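Long-range contacts in hypothetical protein yibA (PDB 1OYZ), which is of unknown function, with an oxidoreductase activity only tentatively assigned, and folds as an all-helical solenoid that includes HEAT repeats: residues A111-A116 against R145-F150; L163-L168 against S191-C196; V208-I213 against T236-I241; Y218-R223 against A245-D250. All coordinates share one frame; numbering follows the deposited sequence.

Contact 1. Residues A111-A116 against R145-F150; sequences AIESTA and RRATAF
The Phe-150 ring is met obliquely on its CD2-CE2 side by two groups of the opposing helix: Ala-116 CB comes to 3.6 Å from Phe-150 CE2, and Glu-113 CG to 4.1 Å from Phe-150 CD2. The other flat group, the carboxylate of Glu-113, does not stack on the ring; the two planes stand 72° apart. Extended beyond CG, Glu-113 crosses the Phe-150 side chain at about a right angle and brings OE2 to 3.4 Å from Ala-147 CB. On the more buried side, Ile-112 CB lies 4.1 Å from Ala-147 CB. With CG1 beside the backbone N (chi1 -67°), Ile-112 CG2 falls anti to it and rests 3.6 Å from Ala-147 O. Ile-112 CD1 touches Thr-148 OG1, a hydroxyl hydrogen-bonded to Val-144 O and to Thr-136 of helix 126-136. An alanine in place of Glu-113 would probably leave Ala-147 CB and the CD2 side of Phe-150 less covered. The segment axes are nearly parallel, 6° apart, and approach to 8.6 Å, a spacing that the small Ala-116 and Ala-147 permit. Helices 105-121 and 142-153 thus pack side by side as in a HEAT-type solenoid, by apolar contact, the carboxylate at the partly exposed margin.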
loop_
_atom_site.group_PDB
_atom_site.type_symbol
_atom_site.label_atom_id
_atom_site.label_comp_id
_atom_site.label_asym_id
_atom_site.label_seq_id
_atom_site.Cartn_x
_atom_site.Cartn_y
_atom_site.Cartn_z
ATOM N N ALA A 111 -6.197 -6.529 11.205
ATOM C CA ALA A 111 -7.608 -6.152 11.232
ATOM C C ALA A 111 -7.884 -4.951 10.350
ATOM O O ALA A 111 -8.870 -4.952 9.608
ATOM C CB ALA A 111 -8.071 -5.891 12.668
ATOM N N ILE A 112 -7.035 -3.921 10.426
ATOM C CA ILE A 112 -7.203 -2.739 9.577
ATOM C C ILE A 112 -7.111 -3.196 8.099
ATOM O O ILE A 112 -7.913 -2.795 7.274
ATOM C CB ILE A 112 -6.077 -1.663 9.861
ATOM C CG1 ILE A 112 -6.215 -1.065 11.279
ATOM C CG2 ILE A 112 -6.162 -0.522 8.866
ATOM C CD1 ILE A 112 -4.945 -0.272 11.715
ATOM N N GLU A 113 -6.140 -4.050 7.766
ATOM C CA GLU A 113 -6.054 -4.530 6.378
ATOM C C GLU A 113 -7.341 -5.289 6.000
ATOM O O GLU A 113 -7.855 -5.133 4.884
ATOM C CB GLU A 113 -4.810 -5.413 6.187
ATOM C CG GLU A 113 -3.523 -4.573 6.134
ATOM C CD GLU A 113 -2.279 -5.288 6.657
ATOM O OE1 GLU A 113 -2.334 -6.507 6.933
ATOM O OE2 GLU A 113 -1.231 -4.619 6.789
ATOM N N SER A 114 -7.878 -6.088 6.932
ATOM C CA SER A 114 -9.128 -6.798 6.653
ATOM C C SER A 114 -10.325 -5.829 6.527
ATOM O O SER A 114 -11.198 -6.059 5.676
ATOM C CB SER A 114 -9.395 -7.881 7.721
ATOM O OG SER A 114 -8.439 -8.944 7.650
ATOM N N THR A 115 -10.398 -4.736 7.313
ATOM C CA THR A 115 -11.554 -3.829 7.135
ATOM C C THR A 115 -11.457 -3.175 5.743
ATOM O O THR A 115 -12.482 -2.817 5.139
ATOM C CB THR A 115 -11.676 -2.639 8.192
ATOM O OG1 THR A 115 -10.525 -1.791 8.102
ATOM C CG2 THR A 115 -11.862 -3.152 9.650
ATOM N N ALA A 116 -10.231 -3.024 5.241
ATOM C CA ALA A 116 -9.999 -2.424 3.922
ATOM C C ALA A 116 -10.545 -3.388 2.858
ATOM O O ALA A 116 -11.274 -2.983 1.952
ATOM C CB ALA A 116 -8.488 -2.180 3.703
ATOM N N ARG A 145 0.280 1.930 11.483
ATOM C CA ARG A 145 0.242 3.119 10.659
ATOM C C ARG A 145 0.366 2.710 9.181
ATOM O O ARG A 145 -0.354 3.222 8.340
ATOM C CB ARG A 145 1.344 4.102 11.072
ATOM C CG ARG A 145 1.114 4.691 12.467
ATOM C CD ARG A 145 1.821 6.020 12.667
ATOM N NE ARG A 145 3.249 5.937 12.393
ATOM C CZ ARG A 145 4.117 5.224 13.096
ATOM N NH1 ARG A 145 3.711 4.505 14.132
ATOM N NH2 ARG A 145 5.408 5.263 12.783
ATOM N N ARG A 146 1.256 1.771 8.881
ATOM C CA ARG A 146 1.423 1.285 7.509
ATOM C C ARG A 146 0.091 0.729 7.009
ATOM O O ARG A 146 -0.378 1.095 5.943
ATOM C CB ARG A 146 2.473 0.164 7.448
ATOM C CG ARG A 146 2.911 -0.236 6.031
ATOM C CD ARG A 146 3.864 -1.423 6.089
ATOM N NE ARG A 146 4.736 -1.333 7.264
ATOM C CZ ARG A 146 5.334 -2.376 7.835
ATOM N NH1 ARG A 146 5.163 -3.595 7.339
ATOM N NH2 ARG A 146 6.089 -2.207 8.920
ATOM N N ALA A 147 -0.519 -0.160 7.791
ATOM C CA ALA A 147 -1.775 -0.747 7.381
ATOM C C ALA A 147 -2.817 0.351 7.206
ATOM O O ALA A 147 -3.702 0.245 6.362
ATOM C CB ALA A 147 -2.224 -1.797 8.394
ATOM N N THR A 148 -2.686 1.434 7.963
ATOM C CA THR A 148 -3.635 2.541 7.853
ATOM C C THR A 148 -3.420 3.201 6.502
ATOM O O THR A 148 -4.381 3.617 5.829
ATOM C CB THR A 148 -3.433 3.607 8.982
ATOM O OG1 THR A 148 -3.548 2.976 10.266
ATOM C CG2 THR A 148 -4.489 4.707 8.890
ATOM N N ALA A 149 -2.163 3.300 6.082
ATOM C CA ALA A 149 -1.909 3.928 4.777
ATOM C C ALA A 149 -2.650 3.143 3.686
ATOM O O ALA A 149 -3.333 3.716 2.832
ATOM C CB ALA A 149 -0.394 3.965 4.490
ATOM N N PHE A 150 -2.514 1.825 3.726
ATOM C CA PHE A 150 -3.193 0.967 2.760
ATOM C C PHE A 150 -4.688 1.212 2.772
ATOM O O PHE A 150 -5.329 1.381 1.734
ATOM C CB PHE A 150 -2.937 -0.496 3.101
ATOM C CG PHE A 150 -3.747 -1.445 2.283
ATOM C CD1 PHE A 150 -3.661 -1.430 0.890
ATOM C CD2 PHE A 150 -4.614 -2.333 2.895
ATOM C CE1 PHE A 150 -4.432 -2.283 0.122
ATOM C CE2 PHE A 150 -5.387 -3.187 2.136
ATOM C CZ PHE A 150 -5.297 -3.162 0.745
#

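Contact 2. Residues L163-L168 against S191-C196; sequences LLINLL and SDIRDC
Apolar packing carries the contact, with Ile-165 and Leu-168 of helix 161-168 set against Asp-192, Ile-193 and Cys-196 of helix 191-200. Ile-165 spreads its branches over three residues. Its CD1 reaches 3.8 Å from Asp-192 CB, so the aspartate contributes its methylene here. Ile-165 CG1 lies 4.0 Å from Ile-193 CG2, where the two side chains cross at about a right angle, and Ile-165 CG2 meets Cys-196 SG at 4.2 Å. Ile-193 has CG1 between the backbone N and the carbonyl carbon (chi1 63°); CG2 is left to face Ile-165 while the longer branch leads away toward Arg-219. One turn further on, Leu-168 CD1 packs 3.8 Å from Cys-196 CB. Leu-168 also touches Ala-179 and Ile-183 of helix 173-186, and Phe-197 and Met-200 further along helix 191-200.

Polar interactions stay within helix 191-200 and its surroundings. Asp-195 pairs through OD1 with Arg-223 in a salt bridge, Arg-194 forms another with Asp-189, and Asn-190 OD1 accepts from the backbone N of Ile-193.

The segment axes run 15° from parallel and no closer than 10.5 Å, a spacing that accommodates the branched side chains between them. Separated in the chain by helix 173-186, the two helices pack side by side as in a HEAT-type helical solenoid, segment 163-168 lying in the HEAT-repeat region. With aliphatic carbons and one sulfur doing the touching, they are held by shape and burial of apolar surface; Asp-192 takes part through its CB alone, and the salt bridge of Arg-194 lies outside the contact.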
loop_
_atom_site.group_PDB
_atom_site.type_symbol
_atom_site.label_atom_id
_atom_site.label_comp_id
_atom_site.label_asym_id
_atom_site.label_seq_id
_atom_site.Cartn_x
_atom_site.Cartn_y
_atom_site.Cartn_z
ATOM N N LEU A 163 -4.575 13.235 7.152
ATOM C CA LEU A 163 -3.950 12.028 7.696
ATOM C C LEU A 163 -2.728 11.719 6.831
ATOM O O LEU A 163 -1.629 11.508 7.329
ATOM C CB LEU A 163 -4.942 10.863 7.668
ATOM C CG LEU A 163 -6.278 11.063 8.408
ATOM C CD1 LEU A 163 -6.977 9.705 8.439
ATOM C CD2 LEU A 163 -6.091 11.594 9.864
ATOM N N LEU A 164 -2.967 11.699 5.529
ATOM C CA LEU A 164 -1.948 11.484 4.518
ATOM C C LEU A 164 -0.743 12.399 4.767
ATOM O O LEU A 164 0.409 11.949 4.803
ATOM C CB LEU A 164 -2.556 11.767 3.142
ATOM C CG LEU A 164 -2.767 10.547 2.234
ATOM C CD1 LEU A 164 -2.743 9.266 3.039
ATOM C CD2 LEU A 164 -4.074 10.702 1.467
ATOM N N ILE A 165 -1.013 13.684 4.979
ATOM C CA ILE A 165 0.048 14.634 5.232
ATOM C C ILE A 165 0.835 14.234 6.462
ATOM O O ILE A 165 2.066 14.235 6.436
ATOM C CB ILE A 165 -0.535 16.064 5.382
ATOM C CG1 ILE A 165 -1.087 16.522 4.037
ATOM C CG2 ILE A 165 0.531 17.040 5.863
ATOM C CD1 ILE A 165 -1.704 17.908 4.061
ATOM N N ASN A 166 0.154 13.865 7.548
ATOM C CA ASN A 166 0.913 13.477 8.738
ATOM C C ASN A 166 1.752 12.216 8.468
ATOM O O ASN A 166 2.853 12.092 8.992
ATOM C CB ASN A 166 -0.017 13.251 9.937
ATOM C CG ASN A 166 0.635 13.640 11.265
ATOM O OD1 ASN A 166 0.987 14.797 11.475
ATOM N ND2 ASN A 166 0.815 12.669 12.156
ATOM N N LEU A 167 1.247 11.299 7.643
ATOM C CA LEU A 167 1.988 10.074 7.324
ATOM C C LEU A 167 3.212 10.385 6.452
ATOM O O LEU A 167 4.191 9.643 6.446
ATOM C CB LEU A 167 1.073 9.041 6.632
ATOM C CG LEU A 167 -0.053 8.495 7.544
ATOM C CD1 LEU A 167 -1.058 7.646 6.765
ATOM C CD2 LEU A 167 0.565 7.671 8.675
ATOM N N LEU A 168 3.147 11.469 5.692
ATOM C CA LEU A 168 4.297 11.841 4.893
ATOM C C LEU A 168 5.431 12.163 5.864
ATOM O O LEU A 168 6.608 12.014 5.527
ATOM C CB LEU A 168 4.004 13.083 4.059
ATOM C CG LEU A 168 3.038 12.928 2.894
ATOM C CD1 LEU A 168 2.727 14.318 2.299
ATOM C CD2 LEU A 168 3.652 12.012 1.847
ATOM N N SER A 191 -0.744 23.429 -1.018
ATOM C CA SER A 191 0.535 23.963 -0.601
ATOM C C SER A 191 1.273 23.027 0.359
ATOM O O SER A 191 2.476 22.834 0.241
ATOM C CB SER A 191 0.318 25.338 0.027
ATOM O OG SER A 191 1.505 25.773 0.648
ATOM N N ASP A 192 0.541 22.434 1.299
ATOM C CA ASP A 192 1.144 21.541 2.266
ATOM C C ASP A 192 1.804 20.300 1.674
ATOM O O ASP A 192 2.887 19.897 2.096
ATOM C CB ASP A 192 0.108 21.113 3.306
ATOM C CG ASP A 192 -0.419 22.282 4.131
ATOM O OD1 ASP A 192 -1.124 23.170 3.583
ATOM O OD2 ASP A 192 -0.118 22.299 5.336
ATOM N N ILE A 193 1.142 19.683 0.706
ATOM C CA ILE A 193 1.680 18.483 0.092
ATOM C C ILE A 193 2.886 18.870 -0.753
ATOM O O ILE A 193 3.914 18.200 -0.728
ATOM C CB ILE A 193 0.602 17.750 -0.754
ATOM C CG1 ILE A 193 0.128 18.618 -1.906
ATOM C CG2 ILE A 193 -0.595 17.403 0.116
ATOM C CD1 ILE A 193 0.993 18.474 -3.169
ATOM N N ARG A 194 2.789 19.963 -1.487
ATOM C CA ARG A 194 3.942 20.354 -2.262
ATOM C C ARG A 194 5.133 20.597 -1.350
ATOM O O ARG A 194 6.226 20.061 -1.581
ATOM C CB ARG A 194 3.628 21.579 -3.090
ATOM C CG ARG A 194 2.885 21.203 -4.309
ATOM C CD ARG A 194 2.645 22.380 -5.162
ATOM N NE ARG A 194 1.636 22.078 -6.158
ATOM C CZ ARG A 194 1.426 22.810 -7.240
ATOM N NH1 ARG A 194 2.172 23.890 -7.458
ATOM N NH2 ARG A 194 0.476 22.462 -8.096
ATOM N N ASP A 195 4.928 21.367 -0.284
ATOM C CA ASP A 195 6.039 21.632 0.617
ATOM C C ASP A 195 6.565 20.332 1.220
ATOM O O ASP A 195 7.777 20.180 1.400
ATOM C CB ASP A 195 5.640 22.644 1.720
ATOM C CG ASP A 195 5.200 24.005 1.141
ATOM O OD1 ASP A 195 5.696 24.376 0.059
ATOM O OD2 ASP A 195 4.364 24.707 1.770
ATOM N N CYS A 196 5.692 19.372 1.529
ATOM C CA CYS A 196 6.233 18.131 2.098
ATOM C C CYS A 196 7.033 17.407 1.022
ATOM O O CYS A 196 8.064 16.830 1.327
ATOM C CB CYS A 196 5.128 17.213 2.645
ATOM S SG CYS A 196 4.359 17.815 4.207
#

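Contact 3. Residues V208-I213 against T236-I241; sequences VRIEAI and TVYDDI
This is a hydrophobic contact with a CH-pi interaction at its outer end, in the C-terminal part of the helical solenoid, joining the side of helix 206-218 to the loop and first turn that open helix 239-248: Ile-210 and Ile-213 meet Tyr-238, Asp-240 and Ile-241. Ile-210 is the central residue. Its CD1 sits over one face of the Tyr-238 ring, 3.9 Å from the ring centroid and only 2° off the ring normal, so that all six ring carbons are about equally far from the methyl group. Ile-210 CG1 is anti to the carbonyl carbon, and a chi2 of 161° then carries CD1 outward to the ring. The two side chains cross at about a right angle, the isoleucine meeting the ring with its end methyl.

Deeper in, Ile-241 CD1 fits against both isoleucines, 4.2 Å from Ile-210 CG1 and 4.3 Å from Ile-213 CG2. Asp-240 adds its methylene, with CB 4.4 Å from Ile-210 CG2, at the exposed margin. Tyr-238 occupies the N-cap position of helix 239-248, and its carbonyl O takes a weak hydrogen bond from the backbone N of Ile-241, at 2.8 Å. The residue that presents its ring to Ile-210 thus stands immediately before the helix.

Helix 225-232, which comes between the two in the chain, packs against the same isoleucines: Leu-228 touches Ile-213, while Glu-231 and Leu-232 touch Ile-241. Ile-213 also packs on Ala-244, one turn further along helix 239-248.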
loop_
_atom_site.group_PDB
_atom_site.type_symbol
_atom_site.label_atom_id
_atom_site.label_comp_id
_atom_site.label_asym_id
_atom_site.label_seq_id
_atom_site.Cartn_x
_atom_site.Cartn_y
_atom_site.Cartn_z
ATOM N N VAL A 208 11.330 7.109 -1.552
ATOM C CA VAL A 208 10.537 8.289 -1.206
ATOM C C VAL A 208 10.946 9.473 -2.118
ATOM O O VAL A 208 10.094 10.180 -2.628
ATOM C CB VAL A 208 10.700 8.680 0.324
ATOM C CG1 VAL A 208 9.985 9.988 0.602
ATOM C CG2 VAL A 208 10.091 7.586 1.218
ATOM N N ARG A 209 12.239 9.667 -2.329
ATOM C CA ARG A 209 12.703 10.768 -3.178
ATOM C C ARG A 209 12.098 10.644 -4.561
ATOM O O ARG A 209 11.705 11.638 -5.190
ATOM C CB ARG A 209 14.223 10.760 -3.308
ATOM C CG ARG A 209 15.003 11.163 -2.075
ATOM C CD ARG A 209 16.515 11.120 -2.378
ATOM N NE ARG A 209 16.849 12.071 -3.430
ATOM C CZ ARG A 209 17.441 11.777 -4.594
ATOM N NH1 ARG A 209 17.790 10.532 -4.902
ATOM N NH2 ARG A 209 17.688 12.751 -5.460
ATOM N N ILE A 210 12.015 9.415 -5.055
ATOM C CA ILE A 210 11.428 9.204 -6.379
ATOM C C ILE A 210 9.977 9.620 -6.436
ATOM O O ILE A 210 9.576 10.306 -7.374
ATOM C CB ILE A 210 11.587 7.741 -6.841
ATOM C CG1 ILE A 210 13.040 7.508 -7.273
ATOM C CG2 ILE A 210 10.631 7.447 -7.984
ATOM C CD1 ILE A 210 13.455 6.026 -7.305
ATOM N N GLU A 211 9.169 9.229 -5.444
ATOM C CA GLU A 211 7.762 9.643 -5.451
ATOM C C GLU A 211 7.617 11.182 -5.331
ATOM O O GLU A 211 6.701 11.783 -5.917
ATOM C CB GLU A 211 6.976 8.956 -4.312
ATOM C CG GLU A 211 6.708 7.406 -4.509
ATOM C CD GLU A 211 5.714 7.073 -5.613
ATOM O OE1 GLU A 211 4.787 7.903 -5.785
ATOM O OE2 GLU A 211 5.810 5.976 -6.285
ATOM N N ALA A 212 8.503 11.814 -4.555
ATOM C CA ALA A 212 8.469 13.277 -4.386
ATOM C C ALA A 212 8.783 13.929 -5.737
ATOM O O ALA A 212 8.112 14.872 -6.171
ATOM C CB ALA A 212 9.496 13.711 -3.324
ATOM N N ILE A 213 9.798 13.406 -6.406
ATOM C CA ILE A 213 10.170 13.914 -7.717
ATOM C C ILE A 213 9.037 13.776 -8.722
ATOM O O ILE A 213 8.717 14.730 -9.451
ATOM C CB ILE A 213 11.416 13.186 -8.257
ATOM C CG1 ILE A 213 12.629 13.591 -7.409
ATOM C CG2 ILE A 213 11.626 13.536 -9.735
ATOM C CD1 ILE A 213 13.831 12.750 -7.588
ATOM N N THR A 236 23.630 5.697 -14.397
ATOM C CA THR A 236 22.442 4.849 -14.360
ATOM C C THR A 236 21.319 5.805 -13.942
ATOM O O THR A 236 21.360 6.364 -12.849
ATOM C CB THR A 236 22.556 3.742 -13.278
ATOM O OG1 THR A 236 23.696 2.916 -13.547
ATOM C CG2 THR A 236 21.297 2.903 -13.251
ATOM N N VAL A 237 20.327 5.988 -14.805
ATOM C CA VAL A 237 19.218 6.901 -14.549
ATOM C C VAL A 237 17.901 6.140 -14.409
ATOM O O VAL A 237 17.717 5.121 -15.066
ATOM C CB VAL A 237 19.091 7.930 -15.729
ATOM C CG1 VAL A 237 17.861 8.836 -15.536
ATOM C CG2 VAL A 237 20.376 8.768 -15.833
ATOM N N TYR A 238 16.995 6.639 -13.556
ATOM C CA TYR A 238 15.672 6.027 -13.334
ATOM C C TYR A 238 14.695 6.488 -14.403
ATOM O O TYR A 238 14.573 7.693 -14.687
ATOM C CB TYR A 238 15.104 6.421 -11.967
ATOM C CG TYR A 238 15.700 5.650 -10.812
ATOM C CD1 TYR A 238 15.368 4.307 -10.604
ATOM C CD2 TYR A 238 16.616 6.243 -9.954
ATOM C CE1 TYR A 238 15.940 3.574 -9.575
ATOM C CE2 TYR A 238 17.204 5.513 -8.904
ATOM C CZ TYR A 238 16.863 4.179 -8.729
ATOM O OH TYR A 238 17.473 3.440 -7.747
ATOM N N ASP A 239 13.990 5.527 -14.983
ATOM C CA ASP A 239 13.035 5.816 -16.023
ATOM C C ASP A 239 11.994 6.832 -15.597
ATOM O O ASP A 239 11.609 7.709 -16.376
ATOM C CB ASP A 239 12.399 4.506 -16.479
ATOM C CG ASP A 239 13.319 3.709 -17.403
ATOM O OD1 ASP A 239 14.538 3.954 -17.404
ATOM O OD2 ASP A 239 12.813 2.837 -18.127
ATOM N N ASP A 240 11.546 6.705 -14.357
ATOM C CA ASP A 240 10.578 7.631 -13.784
ATOM C C ASP A 240 11.165 9.076 -13.776
ATOM O O ASP A 240 10.431 10.035 -13.944
ATOM C CB ASP A 240 10.249 7.229 -12.323
ATOM C CG ASP A 240 9.229 6.061 -12.210
ATOM O OD1 ASP A 240 8.050 6.256 -12.543
ATOM O OD2 ASP A 240 9.609 4.955 -11.766
ATOM N N ILE A 241 12.473 9.221 -13.565
ATOM C CA ILE A 241 13.074 10.548 -13.520
ATOM C C ILE A 241 13.016 11.178 -14.897
ATOM O O ILE A 241 12.622 12.338 -15.060
ATOM C CB ILE A 241 14.537 10.474 -12.958
ATOM C CG1 ILE A 241 14.495 10.696 -11.442
ATOM C CG2 ILE A 241 15.460 11.530 -13.593
ATOM C CD1 ILE A 241 13.517 9.814 -10.727
#

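Contact 4. Residues Y218-R223 against A245-D250; sequences YRKDKR and AGELGD
A Schellman motif ends helix 206-218, with Lys-220 at positive phi, and its lysine side chain grips Glu-247 in the last turn of helix 239-248. The contact thus brings together the C-terminal ends of two helices of the solenoid that are separated in the chain by helix 225-232. Lys-220 NZ donates to Glu-247 O at 2.6 Å, tilted 33° from the carbonyl plane, and also to Tyr-218 O at 3.3 Å, lying above that carbonyl plane. One ammonium group therefore ties together backbone carbonyls of both helix ends, where its positive charge is likely to be favourable. The bend of Lys-220 at chi2 (-92°) lays its CD 3.4 Å from Leu-248 O, and a second at chi4 sets NZ between the two carbonyls.

Glu-247 covers one face of the Tyr-218 ring. Its CG stands 3.8 Å from the ring centroid, displaced toward the rim, in a CH-pi contact, and its carboxylate is turned 22° from the ring plane. Glu-247 OE2 forms a salt bridge with Lys-276, while OE1 is near Lys-220 NZ but beyond salt-bridge distance. An alanine in place of Glu-247 would probably leave the Tyr-218 face less covered and Lys-276 without this carboxylate, although the backbone bond to Lys-220 could remain.

Leu-248 CD1 packs 3.8 Å from Asp-221 O, and the leucine also touches Leu-225 and Leu-228 of helix 225-232. Asp-250, whose OD2 is hydrogen-bonded to Thr-252, meets the extended side chain of Lys-222 through its other oxygen: Asp-250 OD1 lies 3.4 Å from Lys-222 CE.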
loop_
_atom_site.group_PDB
_atom_site.type_symbol
_atom_site.label_atom_id
_atom_site.label_comp_id
_atom_site.label_asym_id
_atom_site.label_seq_id
_atom_site.Cartn_x
_atom_site.Cartn_y
_atom_site.Cartn_z
ATOM N N TYR A 218 4.673 16.290 -11.757
ATOM C CA TYR A 218 3.322 16.311 -12.298
ATOM C C TYR A 218 2.639 17.632 -11.924
ATOM O O TYR A 218 1.870 18.193 -12.708
ATOM C CB TYR A 218 2.513 15.097 -11.805
ATOM C CG TYR A 218 2.772 13.863 -12.651
ATOM C CD1 TYR A 218 4.044 13.263 -12.691
ATOM C CD2 TYR A 218 1.763 13.325 -13.462
ATOM C CE1 TYR A 218 4.306 12.160 -13.525
ATOM C CE2 TYR A 218 2.015 12.226 -14.302
ATOM C CZ TYR A 218 3.284 11.650 -14.331
ATOM O OH TYR A 218 3.533 10.588 -15.183
ATOM N N ARG A 219 2.951 18.131 -10.734
ATOM C CA ARG A 219 2.408 19.392 -10.243
ATOM C C ARG A 219 3.108 20.608 -10.883
ATOM O O ARG A 219 2.779 21.744 -10.542
ATOM C CB ARG A 219 2.576 19.484 -8.718
ATOM C CG ARG A 219 2.164 18.237 -7.927
ATOM C CD ARG A 219 0.667 18.152 -7.762
ATOM N NE ARG A 219 0.189 16.801 -7.437
ATOM C CZ ARG A 219 0.525 16.098 -6.357
ATOM N NH1 ARG A 219 1.364 16.603 -5.464
ATOM N NH2 ARG A 219 0.004 14.885 -6.171
ATOM N N LYS A 220 4.088 20.394 -11.768
ATOM C CA LYS A 220 4.771 21.518 -12.427
ATOM C C LYS A 220 5.449 22.495 -11.434
ATOM O O LYS A 220 5.526 23.698 -11.678
ATOM C CB LYS A 220 3.754 22.306 -13.262
ATOM C CG LYS A 220 2.827 21.435 -14.125
ATOM C CD LYS A 220 3.399 21.222 -15.527
ATOM C CE LYS A 220 2.617 20.169 -16.330
ATOM N NZ LYS A 220 2.833 18.782 -15.789
ATOM N N ASP A 221 5.930 21.976 -10.320
ATOM C CA ASP A 221 6.562 22.789 -9.294
ATOM C C ASP A 221 8.076 22.823 -9.547
ATOM O O ASP A 221 8.778 21.832 -9.355
ATOM C CB ASP A 221 6.210 22.181 -7.931
ATOM C CG ASP A 221 6.578 23.074 -6.758
ATOM O OD1 ASP A 221 5.777 23.106 -5.788
ATOM O OD2 ASP A 221 7.657 23.704 -6.797
ATOM N N LYS A 222 8.564 23.982 -9.970
ATOM C CA LYS A 222 9.966 24.136 -10.299
ATOM C C LYS A 222 10.961 23.934 -9.181
ATOM O O LYS A 222 12.157 23.858 -9.427
ATOM C CB LYS A 222 10.153 25.473 -11.021
ATOM C CG LYS A 222 9.570 25.366 -12.430
ATOM C CD LYS A 222 9.119 26.690 -13.049
ATOM C CE LYS A 222 8.748 26.482 -14.512
ATOM N NZ LYS A 222 8.233 27.717 -15.109
ATOM N N ARG A 223 10.497 23.802 -7.945
ATOM C CA ARG A 223 11.480 23.546 -6.907
ATOM C C ARG A 223 12.124 22.153 -7.079
ATOM O O ARG A 223 13.103 21.832 -6.403
ATOM C CB ARG A 223 10.868 23.715 -5.514
ATOM C CG ARG A 223 10.575 25.191 -5.200
ATOM C CD ARG A 223 9.107 25.421 -4.997
ATOM N NE ARG A 223 8.656 24.855 -3.736
ATOM C CZ ARG A 223 7.384 24.640 -3.415
ATOM N NH1 ARG A 223 6.417 24.939 -4.273
ATOM N NH2 ARG A 223 7.074 24.156 -2.226
ATOM N N ALA A 245 10.871 14.433 -15.921
ATOM C CA ALA A 245 11.492 15.527 -16.633
ATOM C C ALA A 245 10.560 16.026 -17.751
ATOM O O ALA A 245 10.428 17.239 -17.967
ATOM C CB ALA A 245 12.858 15.094 -17.190
ATOM N N GLY A 246 9.874 15.110 -18.441
ATOM C CA GLY A 246 8.972 15.522 -19.513
ATOM C C GLY A 246 7.687 16.120 -18.962
ATOM O O GLY A 246 7.113 17.058 -19.527
ATOM N N GLU A 247 7.234 15.571 -17.843
ATOM C CA GLU A 247 6.027 16.044 -17.197
ATOM C C GLU A 247 6.174 17.450 -16.594
ATOM O O GLU A 247 5.243 18.237 -16.661
ATOM C CB GLU A 247 5.598 15.053 -16.109
ATOM C CG GLU A 247 4.958 13.781 -16.638
ATOM C CD GLU A 247 3.651 14.059 -17.360
ATOM O OE1 GLU A 247 2.800 14.795 -16.781
ATOM O OE2 GLU A 247 3.472 13.544 -18.504
ATOM N N LEU A 248 7.331 17.756 -16.009
ATOM C CA LEU A 248 7.559 19.065 -15.392
ATOM C C LEU A 248 7.265 20.234 -16.347
ATOM O O LEU A 248 6.783 21.280 -15.916
ATOM C CB LEU A 248 8.993 19.179 -14.883
ATOM C CG LEU A 248 9.392 20.542 -14.282
ATOM C CD1 LEU A 248 8.561 20.824 -13.009
ATOM C CD2 LEU A 248 10.877 20.510 -13.952
ATOM N N GLY A 249 7.538 20.052 -17.639
ATOM C CA GLY A 249 7.259 21.105 -18.620
ATOM C C GLY A 249 8.150 22.353 -18.581
ATOM O O GLY A 249 7.750 23.451 -19.000
ATOM N N ASP A 250 9.363 22.168 -18.078
ATOM C CA ASP A 250 10.346 23.240 -17.954
ATOM C C ASP A 250 11.470 22.985 -18.988
ATOM O O ASP A 250 12.224 22.004 -18.880
ATOM C CB ASP A 250 10.887 23.229 -16.525
ATOM C CG ASP A 250 11.810 24.402 -16.231
ATOM O OD1 ASP A 250 11.698 24.932 -15.104
ATOM O OD2 ASP A 250 12.645 24.774 -17.096
#

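Overall arrangement
The four contacts follow the curve of the solenoid, and each joins helices, or the turns at their ends, that are separated in the chain by one intervening helix. Contacts 1 and 2 have centres about 19 Å apart, as do contacts 2 and 3; contacts 1 and 4 are the furthest apart, at about 32 Å. Contacts 3 and 4 tie helix 206-218 and the turn after it to the two ends of helix 239-248, with centres about 13 Å apart. Contacts 2 and 4 touch directly through a salt bridge, Asp-195 OD1 to Arg-223 NH2 at 2.7 Å, which links helix 191-200 to the turn after helix 206-218.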